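Local coordinates for protein ficolin-3 (Homo sapiens, PDB 2J5Z) that binds galactose through a fibrinogen-like recognition domain that also holds a calcium ion, consistent with its role as a lectin of innate immunity, at residues F120-E125 against Y129-G134; A115-F120 against I201-G206. One frame throughout, in Å; residues are numbered along the deposited sequence.

Contact 1. Residues F120-E125 against Y129-G134. With ACT (acetate ion), chain F.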
ATOM      1  N   PHE A 120      -4.993   2.836 -27.647  1.00 15.43           N
ATOM      2  CA  PHE A 120      -6.198   2.979 -26.848  1.00 14.65           C
ATOM      3  C   PHE A 120      -6.409   4.470 -26.606  1.00 14.29           C
ATOM      4  O   PHE A 120      -5.489   5.188 -26.208  1.00 13.60           O
ATOM      5  CB  PHE A 120      -6.014   2.243 -25.502  1.00 14.51           C
ATOM      6  CG  PHE A 120      -7.101   2.491 -24.486  1.00 14.58           C
ATOM      7  CD1 PHE A 120      -8.141   1.573 -24.320  1.00 15.56           C
ATOM      8  CD2 PHE A 120      -7.058   3.602 -23.648  1.00 13.90           C
ATOM      9  CE1 PHE A 120      -9.136   1.787 -23.359  1.00 16.72           C
ATOM     10  CE2 PHE A 120      -8.043   3.823 -22.694  1.00 12.27           C
ATOM     11  CZ  PHE A 120      -9.070   2.915 -22.535  1.00 14.23           C
ATOM     12  N   ARG A 121      -7.627   4.924 -26.840  1.00 14.09           N
ATOM     13  CA  ARG A 121      -7.971   6.322 -26.607  1.00 14.63           C
ATOM     14  C   ARG A 121      -9.438   6.403 -26.281  1.00 12.99           C
ATOM     15  O   ARG A 121     -10.240   5.646 -26.832  1.00 12.37           O
ATOM     16  CB  ARG A 121      -7.663   7.132 -27.873  1.00 15.28           C
ATOM     17  CG  ARG A 121      -8.022   8.585 -27.811  1.00 18.38           C
ATOM     18  CD  ARG A 121      -7.423   9.337 -29.008  1.00 20.15           C
ATOM     19  NE  ARG A 121      -7.911   8.788 -30.270  1.00 21.85           N
ATOM     20  CZ  ARG A 121      -8.992   9.216 -30.916  1.00 22.57           C
ATOM     21  NH1 ARG A 121      -9.711  10.235 -30.437  1.00 23.99           N
ATOM     22  NH2 ARG A 121      -9.340   8.637 -32.063  1.00 22.62           N
ATOM     23  N   LEU A 122      -9.815   7.307 -25.373  1.00 13.25           N
ATOM     24  CA  LEU A 122     -11.235   7.560 -25.165  1.00 12.19           C
ATOM     25  C   LEU A 122     -11.590   8.944 -25.678  1.00 12.61           C
ATOM     26  O   LEU A 122     -10.844   9.907 -25.453  1.00 13.43           O
ATOM     27  CB  LEU A 122     -11.623   7.475 -23.678  1.00 13.19           C
ATOM     28  CG  LEU A 122     -11.422   6.174 -22.918  1.00 12.04           C
ATOM     29  CD1 LEU A 122     -12.079   6.279 -21.537  1.00 13.49           C
ATOM     30  CD2 LEU A 122     -11.975   4.990 -23.716  1.00 14.26           C
ATOM     31  N   LEU A 123     -12.718   9.040 -26.367  1.00 13.81           N
ATOM     32  CA  LEU A 123     -13.238  10.351 -26.757  1.00 14.74           C
ATOM     33  C   LEU A 123     -13.712  11.062 -25.501  1.00 15.07           C
ATOM     34  O   LEU A 123     -13.678  10.476 -24.414  1.00 14.57           O
ATOM     35  CB  LEU A 123     -14.360  10.207 -27.783  1.00 15.39           C
ATOM     36  CG  LEU A 123     -13.889  10.015 -29.235  1.00 17.46           C
ATOM     37  CD1 LEU A 123     -13.066   8.744 -29.369  1.00 20.14           C
ATOM     38  CD2 LEU A 123     -15.051  10.008 -30.219  1.00 16.34           C
ATOM     39  N   GLY A 124     -14.124  12.322 -25.640  1.00 16.21           N
ATOM     40  CA  GLY A 124     -14.561  13.132 -24.487  1.00 16.62           C
ATOM     41  C   GLY A 124     -15.972  12.824 -23.993  1.00 16.20           C
ATOM     42  O   GLY A 124     -16.656  11.948 -24.520  1.00 16.40           O
ATOM     43  N   GLU A 125     -16.420  13.537 -22.963  1.00 16.29           N
ATOM     44  CA  GLU A 125     -17.692  13.206 -22.321  1.00 16.65           C
ATOM     45  C   GLU A 125     -18.916  13.431 -23.225  1.00 16.87           C
ATOM     46  O   GLU A 125     -19.927  12.729 -23.109  1.00 16.42           O
ATOM     47  CB  GLU A 125     -17.870  13.988 -21.017  1.00 16.73           C
ATOM     48  CG  GLU A 125     -19.051  13.479 -20.202  1.00 16.96           C
ATOM     49  CD  GLU A 125     -19.173  14.128 -18.845  1.00 16.33           C
ATOM     50  OE1 GLU A 125     -18.412  15.086 -18.572  1.00 17.00           O
ATOM     51  OE2 GLU A 125     -20.034  13.673 -18.052  1.00 16.08           O
ATOM     52  N   TYR A 129     -17.417   9.118 -23.851  1.00 13.76           N
ATOM     53  CA  TYR A 129     -16.143   8.409 -23.597  1.00 12.22           C
ATOM     54  C   TYR A 129     -16.028   7.200 -24.498  1.00 12.70           C
ATOM     55  O   TYR A 129     -15.535   6.137 -24.091  1.00 14.09           O
ATOM     56  CB  TYR A 129     -15.964   8.044 -22.105  1.00 11.59           C
ATOM     57  CG  TYR A 129     -15.891   9.258 -21.196  1.00 10.70           C
ATOM     58  CD1 TYR A 129     -14.871  10.197 -21.341  1.00 10.43           C
ATOM     59  CD2 TYR A 129     -16.832   9.448 -20.172  1.00 13.13           C
ATOM     60  CE1 TYR A 129     -14.793  11.320 -20.517  1.00 12.13           C
ATOM     61  CE2 TYR A 129     -16.755  10.578 -19.324  1.00 12.45           C
ATOM     62  CZ  TYR A 129     -15.740  11.498 -19.516  1.00 13.25           C
ATOM     63  OH  TYR A 129     -15.655  12.593 -18.700  1.00 14.54           O
ATOM     64  N   GLN A 130     -16.464   7.389 -25.740  1.00 13.58           N
ATOM     65  CA  GLN A 130     -16.433   6.341 -26.757  1.00 14.25           C
ATOM     66  C   GLN A 130     -15.020   5.759 -26.881  1.00 13.78           C
ATOM     67  O   GLN A 130     -14.025   6.486 -26.898  1.00 13.15           O
ATOM     68  CB  GLN A 130     -16.910   6.922 -28.091  1.00 15.32           C
ATOM     69  CG  GLN A 130     -16.878   5.967 -29.278  1.00 17.07           C
ATOM     70  CD  GLN A 130     -17.375   6.644 -30.551  1.00 20.14           C
ATOM     71  OE1 GLN A 130     -18.469   7.222 -30.580  1.00 22.64           O
ATOM     72  NE2 GLN A 130     -16.577   6.577 -31.604  1.00 20.36           N
ATOM     73  N   LEU A 131     -14.941   4.439 -26.989  1.00 13.20           N
ATOM     74  CA  LEU A 131     -13.653   3.772 -27.127  1.00 12.65           C
ATOM     75  C   LEU A 131     -13.127   3.885 -28.547  1.00 12.75           C
ATOM     76  O   LEU A 131     -13.858   3.628 -29.516  1.00 13.59           O
ATOM     77  CB  LEU A 131     -13.796   2.288 -26.783  1.00 12.29           C
ATOM     78  CG  LEU A 131     -12.533   1.421 -26.956  1.00 11.18           C
ATOM     79  CD1 LEU A 131     -11.379   1.882 -26.065  1.00 13.30           C
ATOM     80  CD2 LEU A 131     -12.906  -0.008 -26.633  1.00 12.02           C
ATOM     81  N   ALA A 132     -11.867   4.284 -28.665  1.00 12.83           N
ATOM     82  CA  ALA A 132     -11.130   4.168 -29.937  1.00 12.95           C
ATOM     83  C   ALA A 132      -9.960   3.192 -29.737  1.00 13.74           C
ATOM     84  O   ALA A 132      -8.924   3.542 -29.159  1.00 12.84           O
ATOM     85  CB  ALA A 132     -10.626   5.527 -30.394  1.00 13.32           C
ATOM     86  N   LEU A 133     -10.145   1.961 -30.204  1.00 13.76           N
ATOM     87  CA  LEU A 133      -9.169   0.905 -29.961  1.00 14.01           C
ATOM     88  C   LEU A 133      -8.407   0.563 -31.236  1.00 15.14           C
ATOM     89  O   LEU A 133      -9.017   0.397 -32.286  1.00 15.94           O
ATOM     90  CB  LEU A 133      -9.891  -0.340 -29.432  1.00 15.59           C
ATOM     91  CG  LEU A 133      -9.013  -1.455 -28.878  1.00 15.85           C
ATOM     92  CD1 LEU A 133      -8.393  -1.037 -27.549  1.00 15.80           C
ATOM     93  CD2 LEU A 133      -9.844  -2.744 -28.747  1.00 15.82           C
ATOM     94  N   GLY A 134      -7.081   0.467 -31.121  1.00 15.85           N
ATOM     95  CA  GLY A 134      -6.210   0.001 -32.201  1.00 17.30           C
ATOM     96  C   GLY A 134      -6.321  -1.498 -32.415  1.00 17.84           C
ATOM     97  O   GLY A 134      -7.038  -2.199 -31.696  1.00 17.08           O
TER
HETATM   98  C   ACT F1279     -13.748  16.171 -22.179  1.00 17.31           C
HETATM   99  O   ACT F1279     -12.866  16.804 -21.515  1.00 16.98           O
HETATM  100  OXT ACT F1279     -14.313  15.163 -21.658  1.00 17.93           O
HETATM  101  CH3 ACT F1279     -14.116  16.601 -23.556  1.00 13.86           C

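Contact 2. Residues A115-F120 against I201-G206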
ATOM      1  N   ALA A 115      -3.794  -9.848 -23.529  1.00 18.70           N
ATOM      2  CA  ALA A 115      -4.244  -9.316 -24.811  1.00 18.47           C
ATOM      3  C   ALA A 115      -3.590  -7.952 -24.973  1.00 18.30           C
ATOM      4  O   ALA A 115      -3.514  -7.173 -24.017  1.00 17.51           O
ATOM      5  CB  ALA A 115      -5.761  -9.196 -24.843  1.00 18.28           C
ATOM      6  N   HIS A 116      -3.101  -7.686 -26.173  0.50 17.76           N
ATOM      7  CA  HIS A 116      -2.451  -6.423 -26.459  0.50 17.78           C
ATOM      8  C   HIS A 116      -3.131  -5.772 -27.645  0.50 17.32           C
ATOM      9  O   HIS A 116      -3.592  -6.461 -28.562  0.50 16.64           O
ATOM     10  CB  HIS A 116      -0.968  -6.637 -26.740  0.50 18.55           C
ATOM     11  CG  HIS A 116      -0.179  -7.009 -25.525  0.50 19.89           C
ATOM     12  ND1 HIS A 116      -0.333  -8.218 -24.882  0.50 21.00           N
ATOM     13  CD2 HIS A 116       0.768  -6.332 -24.834  0.50 21.20           C
ATOM     14  CE1 HIS A 116       0.481  -8.266 -23.843  0.50 21.18           C
ATOM     15  NE2 HIS A 116       1.164  -7.136 -23.794  0.50 20.60           N
ATOM     16  N   TYR A 117      -3.214  -4.443 -27.604  1.00 16.29           N
ATOM     17  CA  TYR A 117      -3.805  -3.670 -28.707  1.00 16.30           C
ATOM     18  C   TYR A 117      -2.887  -2.487 -28.983  1.00 15.69           C
ATOM     19  O   TYR A 117      -2.335  -1.894 -28.052  1.00 14.81           O
ATOM     20  CB  TYR A 117      -5.220  -3.183 -28.359  1.00 16.18           C
ATOM     21  CG  TYR A 117      -6.187  -4.317 -28.113  1.00 16.03           C
ATOM     22  CD1 TYR A 117      -6.981  -4.811 -29.145  1.00 14.90           C
ATOM     23  CD2 TYR A 117      -6.296  -4.909 -26.848  1.00 15.95           C
ATOM     24  CE1 TYR A 117      -7.872  -5.861 -28.928  1.00 15.88           C
ATOM     25  CE2 TYR A 117      -7.174  -5.971 -26.624  1.00 15.74           C
ATOM     26  CZ  TYR A 117      -7.952  -6.442 -27.669  1.00 16.19           C
ATOM     27  OH  TYR A 117      -8.814  -7.492 -27.454  1.00 18.21           O
ATOM     28  N   ALA A 118      -2.717  -2.148 -30.258  1.00 14.97           N
ATOM     29  CA  ALA A 118      -1.716  -1.168 -30.659  1.00 15.96           C
ATOM     30  C   ALA A 118      -1.920   0.211 -30.033  1.00 16.16           C
ATOM     31  O   ALA A 118      -0.944   0.890 -29.679  1.00 16.05           O
ATOM     32  CB  ALA A 118      -1.700  -1.044 -32.194  1.00 15.43           C
ATOM     33  N   THR A 119      -3.182   0.639 -29.952  1.00 16.94           N
ATOM     34  CA  THR A 119      -3.530   1.936 -29.347  1.00 18.07           C
ATOM     35  C   THR A 119      -4.824   1.866 -28.539  1.00 16.71           C
ATOM     36  O   THR A 119      -5.647   0.969 -28.724  1.00 17.32           O
ATOM     37  CB  THR A 119      -3.685   3.085 -30.398  1.00 19.48           C
ATOM     38  OG1 THR A 119      -4.744   2.764 -31.308  1.00 18.97           O
ATOM     39  CG2 THR A 119      -2.384   3.323 -31.183  1.00 20.84           C
ATOM     40  N   PHE A 120      -4.993   2.836 -27.647  1.00 15.43           N
ATOM     41  CA  PHE A 120      -6.198   2.979 -26.848  1.00 14.65           C
ATOM     42  C   PHE A 120      -6.409   4.470 -26.606  1.00 14.29           C
ATOM     43  O   PHE A 120      -5.489   5.188 -26.208  1.00 13.60           O
ATOM     44  CB  PHE A 120      -6.014   2.243 -25.502  1.00 14.51           C
ATOM     45  CG  PHE A 120      -7.101   2.491 -24.486  1.00 14.58           C
ATOM     46  CD1 PHE A 120      -8.141   1.573 -24.320  1.00 15.56           C
ATOM     47  CD2 PHE A 120      -7.058   3.602 -23.648  1.00 13.90           C
ATOM     48  CE1 PHE A 120      -9.136   1.787 -23.359  1.00 16.72           C
ATOM     49  CE2 PHE A 120      -8.043   3.823 -22.694  1.00 12.27           C
ATOM     50  CZ  PHE A 120      -9.070   2.915 -22.535  1.00 14.23           C
ATOM     51  N   ILE A 201     -16.807 -11.059 -14.481  1.00 20.82           N
ATOM     52  CA  ILE A 201     -15.567 -10.488 -15.027  1.00 20.65           C
ATOM     53  C   ILE A 201     -15.072 -11.438 -16.114  1.00 20.09           C
ATOM     54  O   ILE A 201     -14.249 -12.327 -15.869  1.00 20.85           O
ATOM     55  CB  ILE A 201     -14.520 -10.232 -13.910  1.00 20.83           C
ATOM     56  CG1 ILE A 201     -15.115  -9.270 -12.877  1.00 20.70           C
ATOM     57  CG2 ILE A 201     -13.221  -9.679 -14.494  1.00 20.88           C
ATOM     58  CD1 ILE A 201     -14.316  -9.133 -11.581  1.00 19.62           C
ATOM     59  N   ASP A 202     -15.624 -11.243 -17.311  1.00 19.75           N
ATOM     60  CA  ASP A 202     -15.564 -12.226 -18.397  1.00 19.95           C
ATOM     61  C   ASP A 202     -14.766 -11.720 -19.604  1.00 19.96           C
ATOM     62  O   ASP A 202     -14.751 -10.521 -19.892  1.00 18.95           O
ATOM     63  CB  ASP A 202     -16.976 -12.560 -18.881  1.00 20.95           C
ATOM     64  CG  ASP A 202     -17.860 -13.163 -17.796  1.00 22.19           C
ATOM     65  OD1 ASP A 202     -17.330 -13.654 -16.781  1.00 24.34           O
ATOM     66  OD2 ASP A 202     -19.100 -13.137 -17.972  1.00 24.71           O
ATOM     67  N   TRP A 203     -14.109 -12.648 -20.298  1.00 19.99           N
ATOM     68  CA  TRP A 203     -13.384 -12.372 -21.545  1.00 20.09           C
ATOM     69  C   TRP A 203     -13.744 -13.510 -22.505  1.00 21.67           C
ATOM     70  O   TRP A 203     -13.199 -14.606 -22.393  1.00 23.13           O
ATOM     71  CB  TRP A 203     -11.873 -12.345 -21.279  1.00 19.35           C
ATOM     72  CG  TRP A 203     -10.997 -11.765 -22.397  1.00 19.67           C
ATOM     73  CD1 TRP A 203     -10.307 -12.465 -23.344  1.00 19.53           C
ATOM     74  CD2 TRP A 203     -10.715 -10.372 -22.644  1.00 19.47           C
ATOM     75  NE1 TRP A 203      -9.621 -11.596 -24.173  1.00 19.15           N
ATOM     76  CE2 TRP A 203      -9.865 -10.310 -23.769  1.00 19.53           C
ATOM     77  CE3 TRP A 203     -11.117  -9.175 -22.033  1.00 20.02           C
ATOM     78  CZ2 TRP A 203      -9.389  -9.101 -24.281  1.00 18.88           C
ATOM     79  CZ3 TRP A 203     -10.652  -7.974 -22.546  1.00 18.83           C
ATOM     80  CH2 TRP A 203      -9.797  -7.944 -23.657  1.00 19.24           C
ATOM     81  N   ALA A 204     -14.679 -13.252 -23.418  1.00 23.14           N
ATOM     82  CA  ALA A 204     -15.299 -14.322 -24.225  1.00 23.71           C
ATOM     83  C   ALA A 204     -14.302 -15.263 -24.887  1.00 24.84           C
ATOM     84  O   ALA A 204     -14.523 -16.480 -24.935  1.00 25.38           O
ATOM     85  CB  ALA A 204     -16.249 -13.742 -25.263  1.00 23.33           C
ATOM     86  N   SER A 205     -13.217 -14.706 -25.408  1.00 24.82           N
ATOM     87  CA  SER A 205     -12.267 -15.480 -26.189  1.00 26.21           C
ATOM     88  C   SER A 205     -11.273 -16.243 -25.322  1.00 27.02           C
ATOM     89  O   SER A 205     -10.473 -17.035 -25.830  1.00 27.84           O
ATOM     90  CB  SER A 205     -11.521 -14.572 -27.162  1.00 25.45           C
ATOM     91  OG  SER A 205     -10.667 -13.678 -26.459  1.00 26.03           O
ATOM     92  N   GLY A 206     -11.314 -15.987 -24.017  1.00 27.97           N
ATOM     93  CA  GLY A 206     -10.494 -16.716 -23.063  1.00 29.39           C
ATOM     94  C   GLY A 206     -11.303 -17.849 -22.470  1.00 31.17           C
ATOM     95  O   GLY A 206     -11.343 -18.943 -23.034  1.00 31.22           O
TER

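Contact 1. Residues F120-E125 against Y129-G134
Tyr129 lays one face of its ring against the backbone of Glu125, whose CA stands 3.9 Å from the ring centroid and 15° off the normal, a CH-pi contact offset toward the rim. With CG beside its own backbone N (chi1 -63°), the ring lies across the chain from Leu123 to Glu125, and its CD1 edge meets Leu123 O at 3.3 Å. That oxygen is buried without a hydrogen-bonding partner; Tyr129 CA points its hydrogen almost straight at it, a weak substitute for a conventional donor. A tyrosine suits the place because its flat face covers the chain while its hydroxyl bonds to Glu88. The carboxylate of Glu125 turns to Trp69 and Arg73, and its backbone N donates to an acetate ion, probably from the crystallisation liquor.

The hairpin is zipped by backbone bonds. Arg121 and Ala132 form an antiparallel hydrogen-bonded pair, in which Ala132 N reaches Arg121 O at 2.8 Å. Leu123 N donates almost straight (171°) to Gln130 O, in the carbonyl plane, whereas Tyr129 N stands above the plane of the Gly124 carbonyl. On one face of the sheet Phe120, Leu122 and Leu131 supply a buried oily surface, with Leu133 at its margin. Leu131 CD1 comes within 3.5 Å of Phe120 CE1, the two side chains crossing at about a right angle, and also touches Leu122 CD2 at 3.9 Å. On the other face the small Ala132 lets the guanidinium of Arg121 lie over its methyl, with NH2 3.8 Å from CB.

Strand 131-133 thus pairs with the end of strand 112-122, while Leu122 packs against Leu90 of helix 87-94 and Phe120 and Leu133 both rest on Leu101 of strand 101-106.

Contact 2. Residues A115-F120 against I201-G206
Trp203 and Tyr117 point at each other from opposite directions, and the benzo end of the indole arrives at the hydroxyl end of the phenol. Tyr117 OH lies 3.6 Å from Trp203 CZ2, and Trp203 CH2 comes to the edge of the tyrosine ring, near its plane, 4.4 Å from CE2. Ala115, two residues before Tyr117 on the same side of the strand, completes the contact: its CB touches Trp203 CZ2 at 3.7 Å, so one indole carbon serves both partners. The short methyl of Ala115 lets the indole come close to the strand.

Trp203 reaches this far because its CG is anti to the backbone N (chi1 -167°), which sends the indole away from its own loop toward the strand. The backbone then makes a turn from Trp203 to Gly206, with Gly206 N bonded to Trp203 O at 2.8 Å. Both aromatic residues are buried yet carry a polar group, and each is satisfied by the same neighbouring loop: Tyr117 OH bonds to Asp143, and Trp203 NE1 to the carbonyl of Gly142. These bonds anchor the polar ends of the two side chains, which the apolar touch alone would not do.

The indole also packs on Val103 and Leu105 of strand 101-106. The arrangement is that of a long loop folded back onto the central antiparallel sheet of a fibrinogen-like domain; next to Trp203, Asp202 accepts a bond from Tyr181, a residue of the galactose pocket, and the indole itself lies about 10 Å from the sugar.

Both contacts use strand 112-122, with their centres about 15 Å apart; their ranges overlap at Phe120, which of the two takes part in contact 1 alone. Contact 1 joins the end of that strand to its hairpin partner 131-133, a local step along the chain; contact 2 runs from the earlier part of the strand to a loop 81 residues further on, so that contact 1 is nested within the loop it closes. They meet where Leu133 CD2 packs on Tyr117 CD1 at 3.6 Å. One strand of the fibrinogen-like domain's central sheet thus carries a hairpin at its C-terminal end and, earlier along it, beyond an interruption, faces the loop running alongside the galactose pocket.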